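Local structure of appr-1-p processing domain protein (Thermus aquaticus Y51MC23, 5M3E) at residues A[12-17]-A[154-159]; A[27-32]-A[40-45]; A[31-36]-A[63-68]. The protein is a macro-domain protein, a single mixed alpha/beta/alpha domain that holds adenosine-5-diphosphoribose in a cleft at the ends of its central strands. All coordinates share one frame; numbering follows the deposited sequence.

Contact 1: residues A[12-17]-A[154-159]; sequences LRFVRG and VWVYEP. With APR (adenosine-5-diphosphoribose), chain B.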
loop_
_atom_site.group_PDB
_atom_site.type_symbol
_atom_site.label_atom_id
_atom_site.label_comp_id
_atom_site.label_asym_id
_atom_site.label_seq_id
_atom_site.Cartn_x
_atom_site.Cartn_y
_atom_site.Cartn_z
ATOM N N LEU A 12 -0.060 -15.680 -4.732
ATOM C CA LEU A 12 0.654 -14.793 -3.806
ATOM C C LEU A 12 2.120 -15.211 -3.614
ATOM O O LEU A 12 2.410 -16.347 -3.285
ATOM C CB LEU A 12 -0.061 -14.729 -2.452
ATOM C CG LEU A 12 0.490 -13.648 -1.499
ATOM C CD1 LEU A 12 -0.597 -13.081 -0.587
ATOM C CD2 LEU A 12 1.688 -14.142 -0.681
ATOM N N ARG A 13 3.031 -14.253 -3.770
ATOM C CA ARG A 13 4.457 -14.518 -3.888
ATOM C C ARG A 13 5.311 -13.649 -2.935
ATOM O O ARG A 13 5.222 -12.410 -2.966
ATOM C CB ARG A 13 4.874 -14.257 -5.350
ATOM C CG ARG A 13 5.286 -15.483 -6.138
ATOM C CD ARG A 13 6.436 -16.214 -5.439
ATOM N NE ARG A 13 7.407 -16.798 -6.370
ATOM C CZ ARG A 13 8.585 -17.324 -6.016
ATOM N NH1 ARG A 13 8.959 -17.375 -4.735
ATOM N NH2 ARG A 13 9.402 -17.811 -6.954
ATOM N N PHE A 14 6.150 -14.294 -2.115
ATOM C CA PHE A 14 7.081 -13.572 -1.248
ATOM C C PHE A 14 8.407 -13.436 -1.944
ATOM O O PHE A 14 8.978 -14.431 -2.397
ATOM C CB PHE A 14 7.217 -14.242 0.117
ATOM C CG PHE A 14 5.962 -14.137 0.935
ATOM C CD1 PHE A 14 5.666 -12.969 1.622
ATOM C CD2 PHE A 14 5.031 -15.184 0.954
ATOM C CE1 PHE A 14 4.482 -12.848 2.336
ATOM C CE2 PHE A 14 3.847 -15.071 1.666
ATOM C CZ PHE A 14 3.569 -13.904 2.358
ATOM N N VAL A 15 8.858 -12.180 -2.049
ATOM C CA VAL A 15 10.080 -11.811 -2.762
ATOM C C VAL A 15 10.900 -10.782 -1.995
ATOM O O VAL A 15 10.376 -10.060 -1.157
ATOM C CB VAL A 15 9.796 -11.252 -4.190
ATOM C CG1 VAL A 15 9.099 -12.298 -5.047
ATOM C CG2 VAL A 15 8.990 -9.963 -4.160
ATOM N N ARG A 16 12.194 -10.749 -2.307
ATOM C CA ARG A 16 13.127 -9.725 -1.839
ATOM C C ARG A 16 13.411 -8.815 -3.032
ATOM O O ARG A 16 13.212 -9.198 -4.196
ATOM C CB ARG A 16 14.467 -10.312 -1.361
ATOM C CG ARG A 16 14.430 -11.652 -0.634
ATOM C CD ARG A 16 14.333 -11.487 0.873
ATOM N NE ARG A 16 14.104 -12.780 1.526
ATOM C CZ ARG A 16 13.981 -12.974 2.842
ATOM N NH1 ARG A 16 14.059 -11.954 3.705
ATOM N NH2 ARG A 16 13.761 -14.206 3.303
ATOM N N GLY A 17 13.901 -7.620 -2.727
ATOM C CA GLY A 17 14.241 -6.641 -3.727
ATOM C C GLY A 17 13.597 -5.322 -3.395
ATOM O O GLY A 17 13.272 -5.037 -2.241
ATOM N N VAL A 154 -0.063 -11.398 -6.627
ATOM C CA VAL A 154 0.298 -10.550 -5.485
ATOM C C VAL A 154 1.765 -10.737 -5.187
ATOM O O VAL A 154 2.180 -11.841 -4.928
ATOM C CB VAL A 154 -0.540 -10.891 -4.235
ATOM C CG1 VAL A 154 -0.310 -9.866 -3.129
ATOM C CG2 VAL A 154 -2.023 -10.962 -4.577
ATOM N N TRP A 155 2.546 -9.653 -5.238
ATOM C CA TRP A 155 3.968 -9.675 -4.862
ATOM C C TRP A 155 4.133 -8.978 -3.521
ATOM O O TRP A 155 3.699 -7.829 -3.337
ATOM C CB TRP A 155 4.835 -8.973 -5.901
ATOM C CG TRP A 155 4.774 -9.579 -7.255
ATOM C CD1 TRP A 155 3.991 -9.181 -8.283
ATOM C CD2 TRP A 155 5.536 -10.691 -7.733
ATOM N NE1 TRP A 155 4.203 -9.973 -9.382
ATOM C CE2 TRP A 155 5.147 -10.914 -9.073
ATOM C CE3 TRP A 155 6.499 -11.535 -7.153
ATOM C CZ2 TRP A 155 5.693 -11.950 -9.857
ATOM C CZ3 TRP A 155 7.042 -12.574 -7.928
ATOM C CH2 TRP A 155 6.638 -12.766 -9.267
ATOM N N VAL A 156 4.759 -9.673 -2.581
ATOM C CA VAL A 156 4.888 -9.161 -1.235
ATOM C C VAL A 156 6.378 -9.144 -0.955
ATOM O O VAL A 156 7.049 -10.183 -1.044
ATOM C CB VAL A 156 4.107 -10.017 -0.189
ATOM C CG1 VAL A 156 4.231 -9.411 1.208
ATOM C CG2 VAL A 156 2.631 -10.172 -0.555
ATOM N N TYR A 157 6.887 -7.976 -0.599
ATOM C CA TYR A 157 8.314 -7.799 -0.378
ATOM C C TYR A 157 8.626 -7.995 1.087
ATOM O O TYR A 157 8.394 -7.088 1.874
ATOM C CB TYR A 157 8.784 -6.431 -0.893
ATOM C CG TYR A 157 8.885 -6.430 -2.391
ATOM C CD1 TYR A 157 7.735 -6.409 -3.175
ATOM C CD2 TYR A 157 10.125 -6.525 -3.036
ATOM C CE1 TYR A 157 7.811 -6.454 -4.552
ATOM C CE2 TYR A 157 10.212 -6.569 -4.417
ATOM C CZ TYR A 157 9.049 -6.531 -5.170
ATOM O OH TYR A 157 9.090 -6.571 -6.546
ATOM N N GLU A 158 9.086 -9.201 1.450
ATOM C CA GLU A 158 9.494 -9.503 2.843
ATOM C C GLU A 158 10.713 -8.653 3.229
ATOM O O GLU A 158 11.573 -8.378 2.387
ATOM C CB GLU A 158 9.825 -11.002 3.061
ATOM C CG GLU A 158 8.662 -11.977 2.892
ATOM C CD GLU A 158 8.853 -13.324 3.605
ATOM O OE1 GLU A 158 9.037 -14.352 2.917
ATOM O OE2 GLU A 158 8.800 -13.375 4.858
ATOM N N PRO A 159 10.808 -8.235 4.516
ATOM C CA PRO A 159 11.976 -7.440 4.912
ATOM C C PRO A 159 13.246 -8.293 5.186
ATOM O O PRO A 159 13.260 -9.503 4.904
ATOM C CB PRO A 159 11.488 -6.760 6.195
ATOM C CG PRO A 159 10.545 -7.730 6.797
ATOM C CD PRO A 159 9.951 -8.539 5.680
HETATM N N1 APR B . 11.082 -2.204 -1.384
HETATM C C2 APR B . 10.597 -3.131 -0.526
HETATM N N3 APR B . 10.589 -2.962 0.811
HETATM C C4 APR B . 11.086 -1.830 1.366
HETATM C C5 APR B . 11.635 -0.762 0.504
HETATM C C6 APR B . 11.599 -1.030 -0.953
HETATM N N6 APR B . 12.072 -0.135 -1.843
HETATM N N7 APR B . 12.048 0.237 1.319
HETATM C C8 APR B . 11.777 -0.158 2.596
HETATM N N9 APR B . 11.213 -1.399 2.610
HETATM C "C1'" APR B . 10.736 -2.197 3.759
HETATM C "C2'" APR B . 11.544 -2.043 5.035
HETATM O "O2'" APR B . 11.756 -3.342 5.585
HETATM C "C3'" APR B . 10.666 -1.260 5.970
HETATM O "O3'" APR B . 10.882 -1.628 7.348
HETATM O "O4'" APR B . 9.405 -1.748 4.043
HETATM C "C4'" APR B . 9.263 -1.604 5.452
HETATM C "C5'" APR B . 8.159 -0.598 5.755
HETATM O "O5'" APR B . 8.584 0.745 5.475
HETATM P PA APR B . 8.024 1.959 6.371
HETATM O O1A APR B . 8.149 3.183 5.509
HETATM O O2A APR B . 8.668 1.906 7.727
HETATM O O3A APR B . 6.429 1.624 6.476
HETATM P PB APR B . 5.531 1.579 7.825
HETATM O O1B APR B . 6.220 0.744 8.871
HETATM O O2B APR B . 4.089 1.234 7.450
HETATM O O5D APR B . 5.501 3.091 8.376
HETATM C C5D APR B . 4.629 4.124 7.897
HETATM O O4D APR B . 6.591 5.506 7.530
HETATM O O1D APR B . 6.726 5.234 5.227
HETATM C C1D APR B . 6.524 6.186 6.279
HETATM O O2D APR B . 5.221 8.165 5.711
HETATM C C2D APR B . 5.136 6.808 6.161
HETATM O O3D APR B . 4.590 7.823 8.322
HETATM C C3D APR B . 4.495 6.635 7.526
HETATM C C4D APR B . 5.290 5.487 8.137
#

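Contact 2: residues A[27-32]-A[40-45]; sequences LVNTVN and GVALQF. With APR (adenosine-5-diphosphoribose), chain B.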
loop_
_atom_site.group_PDB
_atom_site.type_symbol
_atom_site.label_atom_id
_atom_site.label_comp_id
_atom_site.label_asym_id
_atom_site.label_seq_id
_atom_site.Cartn_x
_atom_site.Cartn_y
_atom_site.Cartn_z
ATOM N N LEU A 27 0.816 -0.393 -7.232
ATOM C CA LEU A 27 1.822 -0.399 -6.161
ATOM C C LEU A 27 1.216 0.093 -4.854
ATOM O O LEU A 27 0.505 1.073 -4.841
ATOM C CB LEU A 27 3.029 0.486 -6.536
ATOM C CG LEU A 27 4.038 -0.032 -7.565
ATOM C CD1 LEU A 27 5.173 0.983 -7.721
ATOM C CD2 LEU A 27 4.599 -1.388 -7.169
ATOM N N VAL A 28 1.525 -0.586 -3.756
ATOM C CA VAL A 28 1.051 -0.156 -2.449
ATOM C C VAL A 28 2.105 0.658 -1.765
ATOM O O VAL A 28 3.229 0.203 -1.565
ATOM C CB VAL A 28 0.638 -1.327 -1.538
ATOM C CG1 VAL A 28 0.249 -0.828 -0.141
ATOM C CG2 VAL A 28 -0.520 -2.098 -2.161
ATOM N N ASN A 29 1.703 1.866 -1.405
ATOM C CA ASN A 29 2.500 2.777 -0.589
ATOM C C ASN A 29 1.989 2.794 0.860
ATOM O O ASN A 29 0.801 2.721 1.100
ATOM C CB ASN A 29 2.475 4.192 -1.208
ATOM C CG ASN A 29 3.412 5.169 -0.484
ATOM O OD1 ASN A 29 4.294 4.766 0.249
ATOM N ND2 ASN A 29 3.184 6.452 -0.665
ATOM N N THR A 30 2.909 2.902 1.818
ATOM C CA THR A 30 2.576 3.025 3.248
ATOM C C THR A 30 2.593 4.501 3.636
ATOM O O THR A 30 3.660 5.142 3.632
ATOM C CB THR A 30 3.616 2.313 4.127
ATOM O OG1 THR A 30 4.907 2.933 3.970
ATOM C CG2 THR A 30 3.740 0.892 3.735
ATOM N N VAL A 31 1.432 5.028 4.020
ATOM C CA VAL A 31 1.329 6.431 4.370
ATOM C C VAL A 31 0.748 6.666 5.750
ATOM O O VAL A 31 0.135 5.781 6.340
ATOM C CB VAL A 31 0.508 7.238 3.314
ATOM C CG1 VAL A 31 1.153 7.127 1.952
ATOM C CG2 VAL A 31 -0.959 6.809 3.246
ATOM N N ASN A 32 0.943 7.892 6.222
ATOM C CA ASN A 32 0.234 8.421 7.374
ATOM C C ASN A 32 -0.898 9.361 6.922
ATOM O O ASN A 32 -1.064 9.631 5.734
ATOM C CB ASN A 32 1.198 9.113 8.345
ATOM C CG ASN A 32 1.879 10.317 7.731
ATOM O OD1 ASN A 32 1.229 11.324 7.456
ATOM N ND2 ASN A 32 3.204 10.195 7.470
ATOM N N GLY A 40 11.244 6.215 4.984
ATOM C CA GLY A 40 10.936 4.823 4.665
ATOM C C GLY A 40 10.496 4.668 3.227
ATOM O O GLY A 40 11.038 5.322 2.325
ATOM N N VAL A 41 9.474 3.844 3.031
ATOM C CA VAL A 41 8.871 3.576 1.716
ATOM C C VAL A 41 8.222 4.836 1.145
ATOM O O VAL A 41 8.232 5.059 -0.065
ATOM C CB VAL A 41 7.785 2.473 1.844
ATOM C CG1 VAL A 41 6.906 2.352 0.605
ATOM C CG2 VAL A 41 8.429 1.139 2.200
ATOM N N ALA A 42 7.624 5.640 2.012
ATOM C CA ALA A 42 6.821 6.743 1.564
ATOM C C ALA A 42 7.745 7.806 0.976
ATOM O O ALA A 42 7.370 8.451 0.018
ATOM C CB ALA A 42 5.967 7.303 2.682
ATOM N N LEU A 43 8.945 7.957 1.534
ATOM C CA LEU A 43 9.932 8.905 0.997
ATOM C C LEU A 43 10.349 8.530 -0.422
ATOM O O LEU A 43 10.367 9.390 -1.303
ATOM C CB LEU A 43 11.152 8.974 1.884
ATOM C CG LEU A 43 12.311 9.924 1.531
ATOM C CD1 LEU A 43 11.791 11.333 1.251
ATOM C CD2 LEU A 43 13.310 9.934 2.678
ATOM N N GLN A 44 10.596 7.240 -0.640
ATOM C CA GLN A 44 10.953 6.706 -1.971
ATOM C C GLN A 44 9.834 6.913 -2.966
ATOM O O GLN A 44 10.115 7.299 -4.105
ATOM C CB GLN A 44 11.312 5.212 -1.920
ATOM C CG GLN A 44 12.500 4.872 -1.021
ATOM C CD GLN A 44 12.547 3.396 -0.627
ATOM O OE1 GLN A 44 12.769 2.559 -1.477
ATOM N NE2 GLN A 44 12.363 3.085 0.670
ATOM N N PHE A 45 8.586 6.684 -2.533
ATOM C CA PHE A 45 7.407 6.961 -3.372
ATOM C C PHE A 45 7.239 8.443 -3.723
ATOM O O PHE A 45 6.821 8.763 -4.841
ATOM C CB PHE A 45 6.105 6.443 -2.740
ATOM C CG PHE A 45 5.748 5.029 -3.132
ATOM C CD1 PHE A 45 6.396 3.956 -2.577
ATOM C CD2 PHE A 45 4.713 4.773 -4.034
ATOM C CE1 PHE A 45 6.059 2.647 -2.929
ATOM C CE2 PHE A 45 4.357 3.468 -4.367
ATOM C CZ PHE A 45 5.041 2.403 -3.819
HETATM N N1 APR B . 11.082 -2.204 -1.384
HETATM C C2 APR B . 10.597 -3.131 -0.526
HETATM N N3 APR B . 10.589 -2.962 0.811
HETATM C C4 APR B . 11.086 -1.830 1.366
HETATM C C5 APR B . 11.635 -0.762 0.504
HETATM C C6 APR B . 11.599 -1.030 -0.953
HETATM N N6 APR B . 12.072 -0.135 -1.843
HETATM N N7 APR B . 12.048 0.237 1.319
HETATM C C8 APR B . 11.777 -0.158 2.596
HETATM N N9 APR B . 11.213 -1.399 2.610
HETATM C "C1'" APR B . 10.736 -2.197 3.759
HETATM C "C2'" APR B . 11.544 -2.043 5.035
HETATM O "O2'" APR B . 11.756 -3.342 5.585
HETATM C "C3'" APR B . 10.666 -1.260 5.970
HETATM O "O3'" APR B . 10.882 -1.628 7.348
HETATM O "O4'" APR B . 9.405 -1.748 4.043
HETATM C "C4'" APR B . 9.263 -1.604 5.452
HETATM C "C5'" APR B . 8.159 -0.598 5.755
HETATM O "O5'" APR B . 8.584 0.745 5.475
HETATM P PA APR B . 8.024 1.959 6.371
HETATM O O1A APR B . 8.149 3.183 5.509
HETATM O O2A APR B . 8.668 1.906 7.727
HETATM O O3A APR B . 6.429 1.624 6.476
HETATM P PB APR B . 5.531 1.579 7.825
HETATM O O1B APR B . 6.220 0.744 8.871
HETATM O O2B APR B . 4.089 1.234 7.450
HETATM O O5D APR B . 5.501 3.091 8.376
HETATM C C5D APR B . 4.629 4.124 7.897
HETATM O O4D APR B . 6.591 5.506 7.530
HETATM O O1D APR B . 6.726 5.234 5.227
HETATM C C1D APR B . 6.524 6.186 6.279
HETATM O O2D APR B . 5.221 8.165 5.711
HETATM C C2D APR B . 5.136 6.808 6.161
HETATM O O3D APR B . 4.590 7.823 8.322
HETATM C C3D APR B . 4.495 6.635 7.526
HETATM C C4D APR B . 5.290 5.487 8.137
#

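Contact 3: residues A[31-36]-A[63-68]; sequences VNTVGV and GQVQIG. With APR (adenosine-5-diphosphoribose), chain B.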
loop_
_atom_site.group_PDB
_atom_site.type_symbol
_atom_site.label_atom_id
_atom_site.label_comp_id
_atom_site.label_asym_id
_atom_site.label_seq_id
_atom_site.Cartn_x
_atom_site.Cartn_y
_atom_site.Cartn_z
ATOM N N VAL A 31 1.432 5.028 4.020
ATOM C CA VAL A 31 1.329 6.431 4.370
ATOM C C VAL A 31 0.748 6.666 5.750
ATOM O O VAL A 31 0.135 5.781 6.340
ATOM C CB VAL A 31 0.508 7.238 3.314
ATOM C CG1 VAL A 31 1.153 7.127 1.952
ATOM C CG2 VAL A 31 -0.959 6.809 3.246
ATOM N N ASN A 32 0.943 7.892 6.222
ATOM C CA ASN A 32 0.234 8.421 7.374
ATOM C C ASN A 32 -0.898 9.361 6.922
ATOM O O ASN A 32 -1.064 9.631 5.734
ATOM C CB ASN A 32 1.198 9.113 8.345
ATOM C CG ASN A 32 1.879 10.317 7.731
ATOM O OD1 ASN A 32 1.229 11.324 7.456
ATOM N ND2 ASN A 32 3.204 10.195 7.470
ATOM N N THR A 33 -1.696 9.820 7.873
ATOM C CA THR A 33 -2.877 10.657 7.564
ATOM C C THR A 33 -2.620 12.162 7.717
ATOM O O THR A 33 -3.529 12.953 7.496
ATOM C CB THR A 33 -4.106 10.275 8.419
ATOM O OG1 THR A 33 -3.734 10.313 9.796
ATOM C CG2 THR A 33 -4.637 8.862 8.053
ATOM N N VAL A 34 -1.385 12.551 8.027
ATOM C CA VAL A 34 -1.053 13.973 8.246
ATOM C C VAL A 34 -0.365 14.714 7.068
ATOM O O VAL A 34 -0.054 15.900 7.189
ATOM C CB VAL A 34 -0.353 14.183 9.625
ATOM C CG1 VAL A 34 -1.336 13.852 10.779
ATOM C CG2 VAL A 34 0.900 13.346 9.778
ATOM N N GLY A 35 -0.196 14.064 5.911
ATOM C CA GLY A 35 0.245 14.765 4.689
ATOM C C GLY A 35 1.743 14.957 4.458
ATOM O O GLY A 35 2.148 15.803 3.659
ATOM N N VAL A 36 2.559 14.165 5.127
ATOM C CA VAL A 36 3.984 14.120 4.861
ATOM C C VAL A 36 4.379 12.668 4.560
ATOM O O VAL A 36 3.816 11.702 5.115
ATOM C CB VAL A 36 4.842 14.700 6.022
ATOM C CG1 VAL A 36 4.455 16.143 6.329
ATOM C CG2 VAL A 36 4.751 13.875 7.294
ATOM N N GLY A 63 -9.260 16.168 4.525
ATOM C CA GLY A 63 -9.789 15.201 5.498
ATOM C C GLY A 63 -10.038 13.830 4.881
ATOM O O GLY A 63 -10.542 12.931 5.545
ATOM N N GLN A 64 -9.620 13.651 3.630
ATOM C CA GLN A 64 -9.958 12.480 2.820
ATOM C C GLN A 64 -9.095 11.218 3.074
ATOM O O GLN A 64 -9.457 10.125 2.646
ATOM C CB GLN A 64 -9.831 12.872 1.360
ATOM C CG GLN A 64 -10.657 12.062 0.403
ATOM C CD GLN A 64 -10.372 12.464 -1.035
ATOM O OE1 GLN A 64 -10.345 13.660 -1.366
ATOM N NE2 GLN A 64 -10.147 11.465 -1.904
ATOM N N VAL A 65 -7.938 11.369 3.713
ATOM C CA VAL A 65 -7.096 10.215 4.030
ATOM C C VAL A 65 -7.423 9.770 5.464
ATOM O O VAL A 65 -7.336 10.542 6.412
ATOM C CB VAL A 65 -5.588 10.503 3.791
ATOM C CG1 VAL A 65 -4.720 9.301 4.158
ATOM C CG2 VAL A 65 -5.350 10.840 2.331
ATOM N N GLN A 66 -7.878 8.534 5.600
ATOM C CA GLN A 66 -8.152 7.956 6.920
ATOM C C GLN A 66 -7.842 6.466 6.943
ATOM O O GLN A 66 -7.763 5.826 5.894
ATOM C CB GLN A 66 -9.590 8.217 7.357
ATOM C CG GLN A 66 -10.593 8.132 6.227
ATOM C CD GLN A 66 -12.023 8.000 6.724
ATOM O OE1 GLN A 66 -12.437 6.932 7.204
ATOM N NE2 GLN A 66 -12.788 9.086 6.615
ATOM N N ILE A 67 -7.652 5.956 8.165
ATOM C CA ILE A 67 -7.481 4.526 8.454
ATOM C C ILE A 67 -8.658 3.738 7.837
ATOM O O ILE A 67 -9.819 4.147 7.951
ATOM C CB ILE A 67 -7.403 4.277 10.003
ATOM C CG1 ILE A 67 -6.136 4.904 10.646
ATOM C CG2 ILE A 67 -7.449 2.797 10.345
ATOM C CD1 ILE A 67 -4.798 4.434 10.092
ATOM N N GLY A 68 -8.349 2.632 7.174
ATOM C CA GLY A 68 -9.365 1.775 6.565
ATOM C C GLY A 68 -9.819 2.181 5.172
ATOM O O GLY A 68 -10.718 1.539 4.611
HETATM N N1 APR B . 11.082 -2.204 -1.384
HETATM C C2 APR B . 10.597 -3.131 -0.526
HETATM N N3 APR B . 10.589 -2.962 0.811
HETATM C C4 APR B . 11.086 -1.830 1.366
HETATM C C5 APR B . 11.635 -0.762 0.504
HETATM C C6 APR B . 11.599 -1.030 -0.953
HETATM N N6 APR B . 12.072 -0.135 -1.843
HETATM N N7 APR B . 12.048 0.237 1.319
HETATM C C8 APR B . 11.777 -0.158 2.596
HETATM N N9 APR B . 11.213 -1.399 2.610
HETATM C "C1'" APR B . 10.736 -2.197 3.759
HETATM C "C2'" APR B . 11.544 -2.043 5.035
HETATM O "O2'" APR B . 11.756 -3.342 5.585
HETATM C "C3'" APR B . 10.666 -1.260 5.970
HETATM O "O3'" APR B . 10.882 -1.628 7.348
HETATM O "O4'" APR B . 9.405 -1.748 4.043
HETATM C "C4'" APR B . 9.263 -1.604 5.452
HETATM C "C5'" APR B . 8.159 -0.598 5.755
HETATM O "O5'" APR B . 8.584 0.745 5.475
HETATM P PA APR B . 8.024 1.959 6.371
HETATM O O1A APR B . 8.149 3.183 5.509
HETATM O O2A APR B . 8.668 1.906 7.727
HETATM O O3A APR B . 6.429 1.624 6.476
HETATM P PB APR B . 5.531 1.579 7.825
HETATM O O1B APR B . 6.220 0.744 8.871
HETATM O O2B APR B . 4.089 1.234 7.450
HETATM O O5D APR B . 5.501 3.091 8.376
HETATM C C5D APR B . 4.629 4.124 7.897
HETATM O O4D APR B . 6.591 5.506 7.530
HETATM O O1D APR B . 6.726 5.234 5.227
HETATM C C1D APR B . 6.524 6.186 6.279
HETATM O O2D APR B . 5.221 8.165 5.711
HETATM C C2D APR B . 5.136 6.808 6.161
HETATM O O3D APR B . 4.590 7.823 8.322
HETATM C C3D APR B . 4.495 6.635 7.526
HETATM C C4D APR B . 5.290 5.487 8.137
#

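Contact 1: residues A[12-17]-A[154-159]
Val15 and Tyr157 meet at the apolar centre: methyl CG2 of Val15 sits over the middle of one face of the Tyr157 ring, 3.5 Å from its centroid and 9° off the normal, a CH-pi contact. The other methyl of Val15 turns to the neighbouring aromatic residue, CG1 lying 3.4 Å from CE3 of Trp155, at the edge of the indole and near its plane. Because CG1 of Val15 is anti to the carbonyl carbon (chi1 -61°), the two methyls fork and each takes one ring. CB of Arg13 meets the same indole obliquely at CE3. The reverse face of the sheet carries Leu12, Phe14, Val154 and Val156. There Phe14 and Val156 run side by side in the same direction, with Phe14 CE1 3.6 Å from Val156 CG1, while Leu12 leans across Val154. Strands 12-15 and 154-157 are parallel neighbours in the mixed central sheet of the macro domain, 11-15 being an outermost strand, and helix 135-146 packs on the Leu12 and Phe14 side. Between them the backbone forms a parallel ladder: Arg13 N to Val154 O, Val156 N to Arg13 O, and the straightest, Val15 N to Val156 O, at 2.9 Å and 168°. A weak bond from Glu158 N to Val15 O (3.0 Å) ends it. Farther out, in the conformer modelled here, Glu158 CG lies 3.4 Å from Phe14 CD1, and OE2 accepts a hydrogen bond from Trp135 NE1. Beyond the strand ends, adenosine-5-diphosphoribose lies against Tyr157 and Pro159. The Arg16 guanidinium has Glu158 CB over one face and Pro159 O at its edge, near its plane, 2.8 Å from NH1.

Contact 2: residues A[27-32]-A[40-45]
Strand 27-31 and helix 40-45 cross at -120°, their axes 7.0 Å apart at closest, and Thr30 and Ala42 have the nearest CA atoms. The side chains of Asn29 and Phe45 slide past each other in opposite directions, the amide stacked on the phenyl face with planes 3° apart and Asn29 CG 3.5 Å from Phe45 CG. With CG anti to the backbone N (chi1 -174°), the Asn29 amide lies along the ring, and its CB makes a CH-pi contact over the same face. Asn86 OD1 takes a hydrogen bond from ND2 of Asn29, giving this buried amide a polar partner. Leu27 CB meets the ring edge, 3.9 Å from Phe45 CZ. Toward the ligand, Ala42 CB lies against Thr30 O at 3.3 Å and Val41 CB against Thr30 OG1. The helix grips adenosine-5-diphosphoribose: Val41 N gives a 2.9 Å bond to phosphate oxygen O1A, and Gln44 pairs with the adenine, OE1 accepting from N6 and NE2 donating to N7 at 2.9 Å. These two bonds set which way round the Gln44 amide lies; NE2 also donates to Gly40 O from above its carbonyl plane. From the strand, Thr30 OG1 lies 3.2 Å from ligand O3A. As in other macro domains, a strand end and the following helix thus form part of the ligand cleft. Strand 26-31 runs between strands 120-123 and 83-88, and helix 40-48 lies against it, with Phe45 also touching Ile84 and Phe49.

Contact 3: residues A[31-36]-A[63-68]
OG1 of Thr33 sits between the backbone N and the carbonyl carbon (chi1 54°), which leaves CG2 anti to the carbonyl carbon; Val65 holds CG1 anti to its backbone N (chi1 179°), and the two methyls meet at 3.9 Å. The Thr33 methyl also lies 3.6 Å from Val65 O and touches CA of Gln66, whereas Val65 CG1 reaches Asn32 O at 4.0 Å. No hydrogen bond joins the segments; the contact is van der Waals. The hydroxyl of Thr33 is turned elsewhere, to a weak bond with Lys91 O. Both segments are loops of the macro domain. Segment 31-36 leads from strand 26-31 toward helix 40-48. The other loop, 63-68, follows helix 50-62, which ends in a Schellman motif with Gly63 as its C-prime residue. Within the first loop Asn32 forms an Asx turn, OD1 accepting from Val34 N at 2.9 Å in the carbonyl plane, on a lone pair. Its ND2 donates to Val36 O and, almost straight at 175°, to O3D of adenosine-5-diphosphoribose, 2.9 Å away. The two bonds within the loop, to Val34 N and Val36 O, set the amide's rotation so that the other N-H of ND2 faces the ribose. Val65 backs this loop, resting on Ala59 and Cys60 of helix 50-62 and on Pro88.

In the fold
Along the chain, strand 11-15 opens contact 1, whose partner strand 153-157 comes last, so both other contacts fall between its two halves. Contacts 2 and 3 share Val31 and Asn32, where strand 26-31 passes into its loop, and their centres are about 12 Å apart. Contact 1 lies farther off, its centre about 16 Å from that of contact 2 and about 25 Å from that of contact 3, with contacts 1 and 3 on opposite sides of the chain's centre. Contacts 1 and 2 both involve the one sheet, in which strand 120-123 separates 153-157 from 26-31. All three touch adenosine-5-diphosphoribose: contact 1 near the adenosine, contact 3 at the far ribose, and contact 2 along its length, from adenine to the distal ribose.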